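Local atomic coordinates of beta-Lactamase/D-Alanine Carboxypeptidase (Pseudomonas syringae pv. tomato, PDB entry 5EVI), a protein that probably hydrolyses the amide bond of beta-lactam antibiotics to give substituted beta-amino acids, as a class C beta-lactamase involved in antibiotic resistance. Residues A10-D13 / T14-T18; I123-P126 / E127-N131; Q180-F183 / P184-L188; I282-D285 / V286-G290; D302-E305 / P306-A310. One frame throughout, in Å; residues are numbered along the deposited sequence.

Contact 1. Residues A10-D13 / T14-T18; sequences AALD and TLVQT
L12 and V16 stand one turn apart on helix 9-20 and cross obliquely, branch against branch: CD1 of L12 lies 4.0 Å from CG2 of V16. L12 reaches along the helix because its CG is anti to the backbone N (chi1 -174°), which carries the branched end forward to the next turn. The same V16 methyl also sits beside the L12 backbone, CG2 to O at 3.3 Å. Both side chains touch Y45 of strand 43-48, and helix 349-363 meets them through H362 and I359, so this is the face by which the N-terminal helix lies on the sheet domain. D13 adds a polar tie, its OD1 hydrogen-bonding to Y45 OH. Round the helix, T14 turns its hydroxyl back on the chain: OG1 donates to A11 O at 2.8 Å, coming in from above the carbonyl plane. L15 N reaches A11 O from the same face at a longer 3.3 Å, while L15 CG rests 3.4 Å from that oxygen. A11 O thus serves two donors, and the threonine hydroxyl, on an exposed side of the helix, is satisfied by the backbone while the apolar pair faces Y45 and helix 349-363.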
loop_
_atom_site.group_PDB
_atom_site.type_symbol
_atom_site.label_atom_id
_atom_site.label_comp_id
_atom_site.label_asym_id
_atom_site.label_seq_id
_atom_site.Cartn_x
_atom_site.Cartn_y
_atom_site.Cartn_z
ATOM N N ALA D 10 20.708 8.291 -20.851
ATOM C CA ALA D 10 20.330 9.594 -21.406
ATOM C C ALA D 10 19.054 9.509 -22.244
ATOM O O ALA D 10 18.191 10.383 -22.152
ATOM C CB ALA D 10 21.465 10.169 -22.238
ATOM N N ALA D 11 18.940 8.456 -23.052
ATOM C CA ALA D 11 17.745 8.235 -23.877
ATOM C C ALA D 11 16.503 7.977 -23.015
ATOM O O ALA D 11 15.427 8.493 -23.313
ATOM C CB ALA D 11 17.965 7.093 -24.859
ATOM N N LEU D 12 16.660 7.193 -21.949
ATOM C CA LEU D 12 15.576 6.965 -20.995
ATOM C C LEU D 12 15.234 8.234 -20.200
ATOM O O LEU D 12 14.061 8.506 -19.967
ATOM C CB LEU D 12 15.926 5.816 -20.044
ATOM C CG LEU D 12 14.834 5.356 -19.073
ATOM C CD1 LEU D 12 13.575 4.912 -19.806
ATOM C CD2 LEU D 12 15.369 4.239 -18.191
ATOM N N ASP D 13 16.251 9.004 -19.801
ATOM C CA ASP D 13 16.046 10.281 -19.089
ATOM C C ASP D 13 15.062 11.185 -19.849
ATOM O O ASP D 13 14.098 11.702 -19.269
ATOM C CB ASP D 13 17.366 11.058 -18.873
ATOM C CG ASP D 13 18.363 10.341 -17.948
ATOM O OD1 ASP D 13 17.950 9.530 -17.094
ATOM O OD2 ASP D 13 19.586 10.592 -18.083
ATOM N N THR D 14 15.306 11.360 -21.147
ATOM C CA THR D 14 14.463 12.231 -21.970
ATOM C C THR D 14 13.045 11.667 -22.122
ATOM O O THR D 14 12.078 12.412 -22.021
ATOM C CB THR D 14 15.090 12.492 -23.350
ATOM O OG1 THR D 14 15.484 11.247 -23.939
ATOM C CG2 THR D 14 16.311 13.394 -23.207
ATOM N N LEU D 15 12.931 10.357 -22.339
ATOM C CA LEU D 15 11.618 9.704 -22.410
ATOM C C LEU D 15 10.798 9.888 -21.121
ATOM O O LEU D 15 9.631 10.263 -21.185
ATOM C CB LEU D 15 11.762 8.216 -22.726
ATOM C CG LEU D 15 12.231 7.841 -24.138
ATOM C CD1 LEU D 15 12.681 6.389 -24.186
ATOM C CD2 LEU D 15 11.143 8.107 -25.172
ATOM N N VAL D 16 11.406 9.639 -19.963
ATOM C CA VAL D 16 10.678 9.762 -18.688
ATOM C C VAL D 16 10.254 11.215 -18.501
ATOM O O VAL D 16 9.114 11.482 -18.146
ATOM C CB VAL D 16 11.486 9.264 -17.462
ATOM C CG1 VAL D 16 10.707 9.503 -16.166
ATOM C CG2 VAL D 16 11.820 7.781 -17.590
ATOM N N GLN D 17 11.169 12.140 -18.797
ATOM C CA GLN D 17 10.890 13.565 -18.720
ATOM C C GLN D 17 9.671 13.949 -19.546
ATOM O O GLN D 17 8.764 14.619 -19.045
ATOM C CB GLN D 17 12.098 14.359 -19.205
ATOM C CG GLN D 17 11.985 15.862 -19.032
ATOM C CD GLN D 17 13.284 16.548 -19.371
ATOM O OE1 GLN D 17 13.822 16.371 -20.466
ATOM N NE2 GLN D 17 13.810 17.310 -18.427
ATOM N N THR D 18 9.650 13.508 -20.804
ATOM C CA THR D 18 8.532 13.802 -21.711
ATOM C C THR D 18 7.215 13.317 -21.102
ATOM O O THR D 18 6.296 14.114 -20.922
ATOM C CB THR D 18 8.744 13.180 -23.114
ATOM O OG1 THR D 18 9.925 13.743 -23.701
ATOM C CG2 THR D 18 7.543 13.442 -24.026
#

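Contact 2. Residues I123-P126 / E127-N131; sequences IQVP and EKVQN
P126 and V129 close a type I beta turn, with V129 N donating to P126 O at 3.2 Å. The N-H approaches from above the carbonyl plane rather than along a lone pair. V129 CB also lies 3.5 Å from P126 O. K128 folds back beside the proline ring, the two side chains running the same way: its chain bends about CB-CG (chi2 -106°), bringing CE to 3.7 Å and NZ to 3.5 Å from P126 CB. V125 and V129 cross at about a right angle, CG1 of V125 lying 4.2 Å from CB of V129. Beyond this first shell, helix 132-138 takes up the inner side of the turn: V129 touches L135 and Y138, and P126 also meets Y138. N131 is that helix's N-cap, its OD1 accepting from Q134 N. At the other end V125 packs on L221 and P157, and the backbone of I123 bonds to N156, which with Y154 forms the Y-x-N sequence expected near the active site of class C enzymes. A single backbone hydrogen bond crosses the turn; buried V129 ties it to helix 132-138 by apolar contact, whereas K128, on the exposed side, meets the proline ring through CE and NZ.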
loop_
_atom_site.group_PDB
_atom_site.type_symbol
_atom_site.label_atom_id
_atom_site.label_comp_id
_atom_site.label_asym_id
_atom_site.label_seq_id
_atom_site.Cartn_x
_atom_site.Cartn_y
_atom_site.Cartn_z
ATOM N N ILE D 123 -16.073 2.056 3.468
ATOM C CA ILE D 123 -14.667 2.348 3.135
ATOM C C ILE D 123 -13.931 3.060 4.274
ATOM O O ILE D 123 -12.780 2.725 4.564
ATOM C CB ILE D 123 -14.486 3.105 1.794
ATOM C CG1 ILE D 123 -12.997 3.159 1.415
ATOM C CG2 ILE D 123 -15.084 4.511 1.841
ATOM C CD1 ILE D 123 -12.757 3.402 -0.055
ATOM N N GLN D 124 -14.601 4.012 4.924
ATOM C CA GLN D 124 -14.031 4.732 6.061
ATOM C C GLN D 124 -14.542 4.180 7.380
ATOM O O GLN D 124 -15.592 3.535 7.436
ATOM C CB GLN D 124 -14.382 6.226 5.992
ATOM C CG GLN D 124 -13.726 6.984 4.851
ATOM C CD GLN D 124 -12.208 6.952 4.903
ATOM O OE1 GLN D 124 -11.552 6.581 3.925
ATOM N NE2 GLN D 124 -11.636 7.339 6.047
ATOM N N VAL D 125 -13.782 4.461 8.439
ATOM C CA VAL D 125 -14.219 4.224 9.812
ATOM C C VAL D 125 -15.334 5.239 10.104
ATOM O O VAL D 125 -15.083 6.430 10.002
ATOM C CB VAL D 125 -13.057 4.428 10.816
ATOM C CG1 VAL D 125 -13.553 4.383 12.264
ATOM C CG2 VAL D 125 -11.962 3.386 10.579
ATOM N N PRO D 126 -16.554 4.774 10.469
ATOM C CA PRO D 126 -17.687 5.686 10.711
ATOM C C PRO D 126 -17.372 6.861 11.647
ATOM O O PRO D 126 -16.597 6.712 12.589
ATOM C CB PRO D 126 -18.739 4.778 11.350
ATOM C CG PRO D 126 -18.438 3.426 10.813
ATOM C CD PRO D 126 -16.942 3.367 10.695
ATOM N N GLU D 127 -17.989 8.007 11.371
ATOM C CA GLU D 127 -17.649 9.264 12.040
ATOM C C GLU D 127 -18.060 9.312 13.518
ATOM O O GLU D 127 -17.452 10.058 14.289
ATOM C CB GLU D 127 -18.236 10.464 11.274
ATOM C CG GLU D 127 -17.383 11.717 11.386
ATOM C CD GLU D 127 -18.054 12.964 10.833
ATOM O OE1 GLU D 127 -18.575 12.924 9.692
ATOM O OE2 GLU D 127 -18.039 13.994 11.540
ATOM N N LYS D 128 -19.061 8.517 13.920
ATOM C CA LYS D 128 -19.456 8.433 15.343
ATOM C C LYS D 128 -18.395 7.764 16.239
ATOM O O LYS D 128 -18.405 7.956 17.459
ATOM C CB LYS D 128 -20.842 7.763 15.523
ATOM C CG LYS D 128 -20.894 6.231 15.604
ATOM C CD LYS D 128 -21.440 5.568 14.345
ATOM C CE LYS D 128 -20.970 4.124 14.225
ATOM N NZ LYS D 128 -21.494 3.428 13.014
ATOM N N VAL D 129 -17.505 6.971 15.628
ATOM C CA VAL D 129 -16.421 6.290 16.334
ATOM C C VAL D 129 -15.241 7.251 16.454
ATOM O O VAL D 129 -14.579 7.525 15.459
ATOM C CB VAL D 129 -15.999 5.002 15.581
ATOM C CG1 VAL D 129 -14.837 4.306 16.275
ATOM C CG2 VAL D 129 -17.186 4.056 15.446
ATOM N N GLN D 130 -14.988 7.747 17.670
ATOM C CA GLN D 130 -13.951 8.762 17.929
ATOM C C GLN D 130 -12.846 8.377 18.943
ATOM O O GLN D 130 -11.938 9.176 19.185
ATOM C CB GLN D 130 -14.632 10.072 18.360
ATOM C CG GLN D 130 -15.344 10.815 17.233
ATOM C CD GLN D 130 -14.406 11.299 16.131
ATOM O OE1 GLN D 130 -14.739 11.234 14.941
ATOM N NE2 GLN D 130 -13.227 11.783 16.519
ATOM N N ASN D 131 -12.910 7.174 19.518
ATOM C CA ASN D 131 -11.822 6.633 20.349
ATOM C C ASN D 131 -11.732 5.106 20.254
ATOM O O ASN D 131 -12.597 4.465 19.655
ATOM C CB ASN D 131 -11.938 7.110 21.814
ATOM C CG ASN D 131 -13.256 6.714 22.477
ATOM O OD1 ASN D 131 -13.624 5.544 22.501
ATOM N ND2 ASN D 131 -13.960 7.697 23.045
#

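Contact 3. Residues Q180-F183 / P184-L188; sequences QRLF and PALGL
L182 and L186 make an apolar contact between successive turns at the C-terminal end of helix 174-186, on its buried side. CD1 of L182 meets CD1 of L186 at 3.7 Å, and L186 CG also leans on the L182 carbonyl, 3.3 Å from its O. The two leucines start off differently: L182 has CG anti to its backbone N (chi1 -180°), L186 has CG anti to its carbonyl carbon, and the two ends converge. W80 of helix 70-83 touches L182, while F238, L252 and L256 from helices 232-243 and 250-258 pack against L186. A proline interrupts the helix at 184, where no N-H is available for the preceding turn; the chain is kinked there after a wider pi-type turn at 180-182, and P184 CG takes a place 3.5 Å from Q180 O. Regular bonding resumes with A185 N to R181 O at 3.1 Å. The helix then ends in a Schellman motif: G187 adopts positive phi (76°), its N bonds to P184 O at 3.0 Å, and L188 N closes the wider loop onto F183 O at 2.9 Å. Turned back by this loop, L188 faces the last turn, its CB 3.7 Å from F183 O and 4.4 Å from F183 CB. Its side chain also touches F73 and F238, and the F183 ring packs towards T191 and V228.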
loop_
_atom_site.group_PDB
_atom_site.type_symbol
_atom_site.label_atom_id
_atom_site.label_comp_id
_atom_site.label_asym_id
_atom_site.label_seq_id
_atom_site.Cartn_x
_atom_site.Cartn_y
_atom_site.Cartn_z
ATOM N N GLN D 180 10.077 1.455 14.950
ATOM C CA GLN D 180 11.246 0.928 15.656
ATOM C C GLN D 180 11.628 -0.502 15.283
ATOM O O GLN D 180 12.746 -0.924 15.590
ATOM C CB GLN D 180 11.015 0.986 17.173
ATOM C CG GLN D 180 10.734 2.377 17.714
ATOM C CD GLN D 180 11.796 3.368 17.294
ATOM O OE1 GLN D 180 11.491 4.395 16.693
ATOM N NE2 GLN D 180 13.063 3.036 17.570
ATOM N N ARG D 181 10.712 -1.244 14.653
ATOM C CA ARG D 181 10.946 -2.652 14.332
ATOM C C ARG D 181 10.938 -2.945 12.828
ATOM O O ARG D 181 11.947 -3.379 12.312
ATOM C CB ARG D 181 9.938 -3.539 15.070
ATOM C CG ARG D 181 10.267 -3.779 16.532
ATOM C CD ARG D 181 11.418 -4.767 16.700
ATOM N NE ARG D 181 11.390 -5.386 18.022
ATOM C CZ ARG D 181 11.754 -4.796 19.167
ATOM N NH1 ARG D 181 11.667 -5.492 20.299
ATOM N NH2 ARG D 181 12.189 -3.528 19.204
ATOM N N LEU D 182 9.823 -2.704 12.129
ATOM C CA LEU D 182 9.730 -3.084 10.702
ATOM C C LEU D 182 10.576 -2.207 9.779
ATOM O O LEU D 182 11.312 -2.738 8.931
ATOM C CB LEU D 182 8.278 -3.102 10.204
ATOM C CG LEU D 182 8.084 -3.491 8.718
ATOM C CD1 LEU D 182 8.329 -4.974 8.474
ATOM C CD2 LEU D 182 6.715 -3.064 8.220
ATOM N N PHE D 183 10.447 -0.882 9.923
ATOM C CA PHE D 183 11.171 0.072 9.067
ATOM C C PHE D 183 12.706 -0.050 9.238
ATOM O O PHE D 183 13.418 -0.141 8.229
ATOM C CB PHE D 183 10.707 1.539 9.262
ATOM C CG PHE D 183 9.236 1.811 8.970
ATOM C CD1 PHE D 183 8.457 0.987 8.147
ATOM C CD2 PHE D 183 8.646 2.968 9.492
ATOM C CE1 PHE D 183 7.114 1.288 7.896
ATOM C CE2 PHE D 183 7.312 3.289 9.228
ATOM C CZ PHE D 183 6.540 2.440 8.438
ATOM N N PRO D 184 13.217 -0.086 10.494
ATOM C CA PRO D 184 14.639 -0.427 10.674
ATOM C C PRO D 184 15.047 -1.798 10.121
ATOM O O PRO D 184 16.081 -1.897 9.451
ATOM C CB PRO D 184 14.821 -0.375 12.195
ATOM C CG PRO D 184 13.845 0.651 12.634
ATOM C CD PRO D 184 12.640 0.420 11.757
ATOM N N ALA D 185 14.256 -2.829 10.394
ATOM C CA ALA D 185 14.549 -4.193 9.904
ATOM C C ALA D 185 14.627 -4.287 8.375
ATOM O O ALA D 185 15.379 -5.107 7.848
ATOM C CB ALA D 185 13.522 -5.191 10.433
ATOM N N LEU D 186 13.848 -3.454 7.681
ATOM C CA LEU D 186 13.864 -3.375 6.209
ATOM C C LEU D 186 14.911 -2.417 5.628
ATOM O O LEU D 186 15.076 -2.370 4.411
ATOM C CB LEU D 186 12.478 -2.986 5.682
ATOM C CG LEU D 186 11.398 -4.054 5.864
ATOM C CD1 LEU D 186 10.021 -3.478 5.579
ATOM C CD2 LEU D 186 11.658 -5.267 4.977
ATOM N N GLY D 187 15.600 -1.653 6.472
ATOM C CA GLY D 187 16.556 -0.661 6.008
ATOM C C GLY D 187 15.908 0.597 5.450
ATOM O O GLY D 187 16.530 1.309 4.664
ATOM N N LEU D 188 14.666 0.867 5.858
ATOM C CA LEU D 188 13.953 2.087 5.489
ATOM C C LEU D 188 14.094 3.116 6.607
ATOM O O LEU D 188 13.309 3.120 7.555
ATOM C CB LEU D 188 12.471 1.785 5.247
ATOM C CG LEU D 188 12.119 0.726 4.199
ATOM C CD1 LEU D 188 10.630 0.796 3.883
ATOM C CD2 LEU D 188 12.943 0.900 2.935
#

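Contact 4. Residues I282-D285 / V286-G290; sequences IHLD and VLLAG
H283 and L287 are joined where helix 284-290 begins: H283 is the N-cap residue, and its O accepts from L287 N at 3.1 Å. The same oxygen has a weak second bond from V286 N. L288 N to L284 O and A289 N to D285 O, both at 2.9 Å, carry the ladder on. Just before the N-cap, I282 arrives in an extended conformation and sets its CG2 against both methyls of L287, 3.8 Å from CD1 and 3.9 Å from CD2. W315 of strand 315-321 touches both side chains. I282 and L287 therefore form a hydrophobic staple, an apolar pair bracketing the helix start, with I282 just before the N-cap and L287 four residues after it. L284 and L288 continue along the side of the helix facing helix 349-363. They meet one turn apart, where CG of L284 lies 4.0 Å from L288 CD1. L288 CG also lies against the L284 carbonyl, 3.3 Å from its O. From helix 349-363, Y357 meets L284 and V353 meets L288, while L287 touches Y357 and V353. V286, next round the helix, lays CG2 against H283 CB at 3.8 Å and touches Y278 of strand 276-278.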
loop_
_atom_site.group_PDB
_atom_site.type_symbol
_atom_site.label_atom_id
_atom_site.label_comp_id
_atom_site.label_asym_id
_atom_site.label_seq_id
_atom_site.Cartn_x
_atom_site.Cartn_y
_atom_site.Cartn_z
ATOM N N ILE D 282 0.426 -9.141 -19.427
ATOM C CA ILE D 282 -0.109 -7.934 -18.793
ATOM C C ILE D 282 -0.711 -7.013 -19.856
ATOM O O ILE D 282 -0.010 -6.602 -20.784
ATOM C CB ILE D 282 1.010 -7.184 -18.024
ATOM C CG1 ILE D 282 1.652 -8.106 -16.979
ATOM C CG2 ILE D 282 0.466 -5.923 -17.344
ATOM C CD1 ILE D 282 3.049 -7.696 -16.610
ATOM N N HIS D 283 -2.005 -6.710 -19.721
ATOM C CA HIS D 283 -2.725 -5.808 -20.623
ATOM C C HIS D 283 -3.103 -4.522 -19.891
ATOM O O HIS D 283 -3.723 -4.566 -18.819
ATOM C CB HIS D 283 -3.978 -6.503 -21.162
ATOM C CG HIS D 283 -3.692 -7.529 -22.217
ATOM N ND1 HIS D 283 -3.828 -8.884 -22.005
ATOM C CD2 HIS D 283 -3.267 -7.390 -23.494
ATOM C CE1 HIS D 283 -3.496 -9.535 -23.107
ATOM N NE2 HIS D 283 -3.160 -8.651 -24.028
ATOM N N LEU D 284 -2.718 -3.381 -20.459
ATOM C CA LEU D 284 -3.014 -2.072 -19.849
ATOM C C LEU D 284 -4.504 -1.835 -19.560
ATOM O O LEU D 284 -4.834 -1.279 -18.513
ATOM C CB LEU D 284 -2.456 -0.934 -20.707
ATOM C CG LEU D 284 -2.628 0.503 -20.178
ATOM C CD1 LEU D 284 -1.883 0.718 -18.872
ATOM C CD2 LEU D 284 -2.210 1.539 -21.220
ATOM N N ASP D 285 -5.401 -2.248 -20.465
ATOM C CA ASP D 285 -6.862 -2.055 -20.211
ATOM C C ASP D 285 -7.262 -2.728 -18.919
ATOM O O ASP D 285 -8.046 -2.168 -18.161
ATOM C CB ASP D 285 -7.824 -2.608 -21.283
ATOM C CG ASP D 285 -7.141 -3.048 -22.515
ATOM O OD1 ASP D 285 -7.201 -2.289 -23.498
ATOM O OD2 ASP D 285 -6.534 -4.145 -22.483
ATOM N N VAL D 286 -6.724 -3.935 -18.698
ATOM C CA VAL D 286 -7.039 -4.735 -17.516
ATOM C C VAL D 286 -6.506 -4.050 -16.248
ATOM O O VAL D 286 -7.190 -4.033 -15.237
ATOM C CB VAL D 286 -6.461 -6.180 -17.609
ATOM C CG1 VAL D 286 -6.758 -6.959 -16.340
ATOM C CG2 VAL D 286 -6.997 -6.928 -18.834
ATOM N N LEU D 287 -5.282 -3.502 -16.308
ATOM C CA LEU D 287 -4.700 -2.787 -15.160
ATOM C C LEU D 287 -5.553 -1.563 -14.832
ATOM O O LEU D 287 -5.814 -1.258 -13.662
ATOM C CB LEU D 287 -3.269 -2.327 -15.448
ATOM C CG LEU D 287 -2.185 -3.344 -15.780
ATOM C CD1 LEU D 287 -0.859 -2.613 -15.903
ATOM C CD2 LEU D 287 -2.093 -4.444 -14.730
ATOM N N LEU D 288 -5.991 -0.865 -15.872
ATOM C CA LEU D 288 -6.818 0.311 -15.685
ATOM C C LEU D 288 -8.163 -0.064 -15.051
ATOM O O LEU D 288 -8.556 0.546 -14.060
ATOM C CB LEU D 288 -7.006 1.070 -17.000
ATOM C CG LEU D 288 -5.731 1.718 -17.526
ATOM C CD1 LEU D 288 -5.978 2.223 -18.933
ATOM C CD2 LEU D 288 -5.243 2.843 -16.614
ATOM N N ALA D 289 -8.820 -1.100 -15.576
ATOM C CA ALA D 289 -10.111 -1.537 -15.041
ATOM C C ALA D 289 -9.978 -1.953 -13.592
ATOM O O ALA D 289 -10.823 -1.617 -12.756
ATOM C CB ALA D 289 -10.691 -2.688 -15.860
ATOM N N GLY D 290 -8.895 -2.673 -13.299
ATOM C CA GLY D 290 -8.631 -3.147 -11.969
ATOM C C GLY D 290 -8.335 -2.065 -10.950
ATOM O O GLY D 290 -8.550 -2.274 -9.768
#

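Contact 5. Residues D302-E305 / P306-A310; sequences DAIE and PPLAA
I304, E305 and P306 meet at the corner that breaks strand 299-308. The E305-P306 peptide is cis, drawing the two CA atoms to 3.0 Å and folding I304 to P307 into a type VIb turn. I304 works on the inside of the bend. With CG1 beside the backbone N (chi1 -52°), CG2 is left anti to it and reaches across to P306 O at 3.6 Å and on to L308 CB at 4.1 Å. I304 O faces P307, and P307 CA-H makes a C-H...O contact with I304 O at 3.4 Å. E305 and P306 occupy the exposed outside of the corner; the E305 side chain sets off away from the bend and is extended beyond CG. Strand 262-266 holds the arms on either side of the break, with backbone bonds from I304 to Y263 and from L308 to G262; P307 also packs on Y263. With two consecutive prolines, neither P306 nor P307 has an N-H to give, and no hydrogen bond spans the turn. Its shape therefore probably rests largely on the cis peptide, the stiff rings and the isoleucine methyl inside the bend, while hydrogen bonding passes to the neighbouring strand.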
loop_
_atom_site.group_PDB
_atom_site.type_symbol
_atom_site.label_atom_id
_atom_site.label_comp_id
_atom_site.label_asym_id
_atom_site.label_seq_id
_atom_site.Cartn_x
_atom_site.Cartn_y
_atom_site.Cartn_z
ATOM N N ASP D 302 -13.850 -15.007 -5.804
ATOM C CA ASP D 302 -13.739 -16.468 -5.826
ATOM C C ASP D 302 -12.454 -16.889 -5.118
ATOM O O ASP D 302 -11.366 -16.458 -5.502
ATOM C CB ASP D 302 -13.719 -16.971 -7.267
ATOM C CG ASP D 302 -14.946 -16.552 -8.053
ATOM O OD1 ASP D 302 -16.062 -16.564 -7.492
ATOM O OD2 ASP D 302 -14.798 -16.217 -9.242
ATOM N N ALA D 303 -12.578 -17.732 -4.098
ATOM C CA ALA D 303 -11.419 -18.179 -3.319
ATOM C C ALA D 303 -10.471 -19.046 -4.148
ATOM O O ALA D 303 -10.904 -19.977 -4.819
ATOM C CB ALA D 303 -11.870 -18.936 -2.078
ATOM N N ILE D 304 -9.181 -18.719 -4.097
ATOM C CA ILE D 304 -8.142 -19.549 -4.691
ATOM C C ILE D 304 -7.680 -20.488 -3.576
ATOM O O ILE D 304 -7.067 -20.043 -2.600
ATOM C CB ILE D 304 -6.962 -18.709 -5.232
ATOM C CG1 ILE D 304 -7.459 -17.591 -6.167
ATOM C CG2 ILE D 304 -5.970 -19.605 -5.971
ATOM C CD1 ILE D 304 -6.429 -16.517 -6.455
ATOM N N GLU D 305 -8.002 -21.775 -3.713
ATOM C CA GLU D 305 -7.729 -22.777 -2.681
ATOM C C GLU D 305 -7.018 -23.997 -3.289
ATOM O O GLU D 305 -7.592 -24.668 -4.144
ATOM C CB GLU D 305 -9.029 -23.195 -1.998
ATOM C CG GLU D 305 -9.635 -22.093 -1.146
ATOM C CD GLU D 305 -10.862 -22.553 -0.385
ATOM O OE1 GLU D 305 -11.965 -22.038 -0.663
ATOM O OE2 GLU D 305 -10.719 -23.438 0.484
ATOM N N PRO D 306 -5.766 -24.280 -2.868
ATOM C CA PRO D 306 -4.959 -23.541 -1.883
ATOM C C PRO D 306 -4.545 -22.149 -2.399
ATOM O O PRO D 306 -4.555 -21.929 -3.615
ATOM C CB PRO D 306 -3.737 -24.443 -1.676
ATOM C CG PRO D 306 -3.620 -25.220 -2.942
ATOM C CD PRO D 306 -5.022 -25.420 -3.440
ATOM N N PRO D 307 -4.208 -21.208 -1.485
ATOM C CA PRO D 307 -3.747 -19.879 -1.918
ATOM C C PRO D 307 -2.562 -19.980 -2.871
ATOM O O PRO D 307 -1.689 -20.828 -2.680
ATOM C CB PRO D 307 -3.339 -19.192 -0.607
ATOM C CG PRO D 307 -4.113 -19.894 0.456
ATOM C CD PRO D 307 -4.260 -21.313 -0.013
ATOM N N LEU D 308 -2.556 -19.134 -3.896
ATOM C CA LEU D 308 -1.558 -19.206 -4.952
ATOM C C LEU D 308 -0.267 -18.587 -4.420
ATOM O O LEU D 308 -0.287 -17.500 -3.834
ATOM C CB LEU D 308 -2.049 -18.479 -6.219
ATOM C CG LEU D 308 -1.577 -19.010 -7.581
ATOM C CD1 LEU D 308 -2.147 -20.391 -7.888
ATOM C CD2 LEU D 308 -1.960 -18.024 -8.678
ATOM N N ALA D 309 0.845 -19.298 -4.607
ATOM C CA ALA D 309 2.172 -18.839 -4.167
ATOM C C ALA D 309 2.541 -17.525 -4.858
ATOM O O ALA D 309 1.965 -17.196 -5.889
ATOM C CB ALA D 309 3.218 -19.901 -4.481
ATOM N N ALA D 310 3.485 -16.779 -4.284
ATOM C CA ALA D 310 3.997 -15.556 -4.926
ATOM C C ALA D 310 4.323 -15.873 -6.383
ATOM O O ALA D 310 4.978 -16.895 -6.672
ATOM C CB ALA D 310 5.229 -15.027 -4.205
#

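Contacts 1, 2, 4 and 5 lie at the surface; contact 3 is partly buried, with four of its touching residues in the interior. Contacts 1 and 4 sit on different helices yet share a neighbour, helix 349-363; contact 1 leans on one strand of the large antiparallel sheet and contact 4 on two, and their centres are about 24 Å apart. Contact 5 is on that sheet too, in the strand following the helix of contact 4. Helical bonding dominates contacts 1, 3 and 4, seen mid-helix, at a C-terminal end and at an N-terminal start respectively. Contacts 2 and 5 are turns containing proline, one closed by a hydrogen bond and one without. Contacts 1 and 2 lie on opposite sides of the chain's centre.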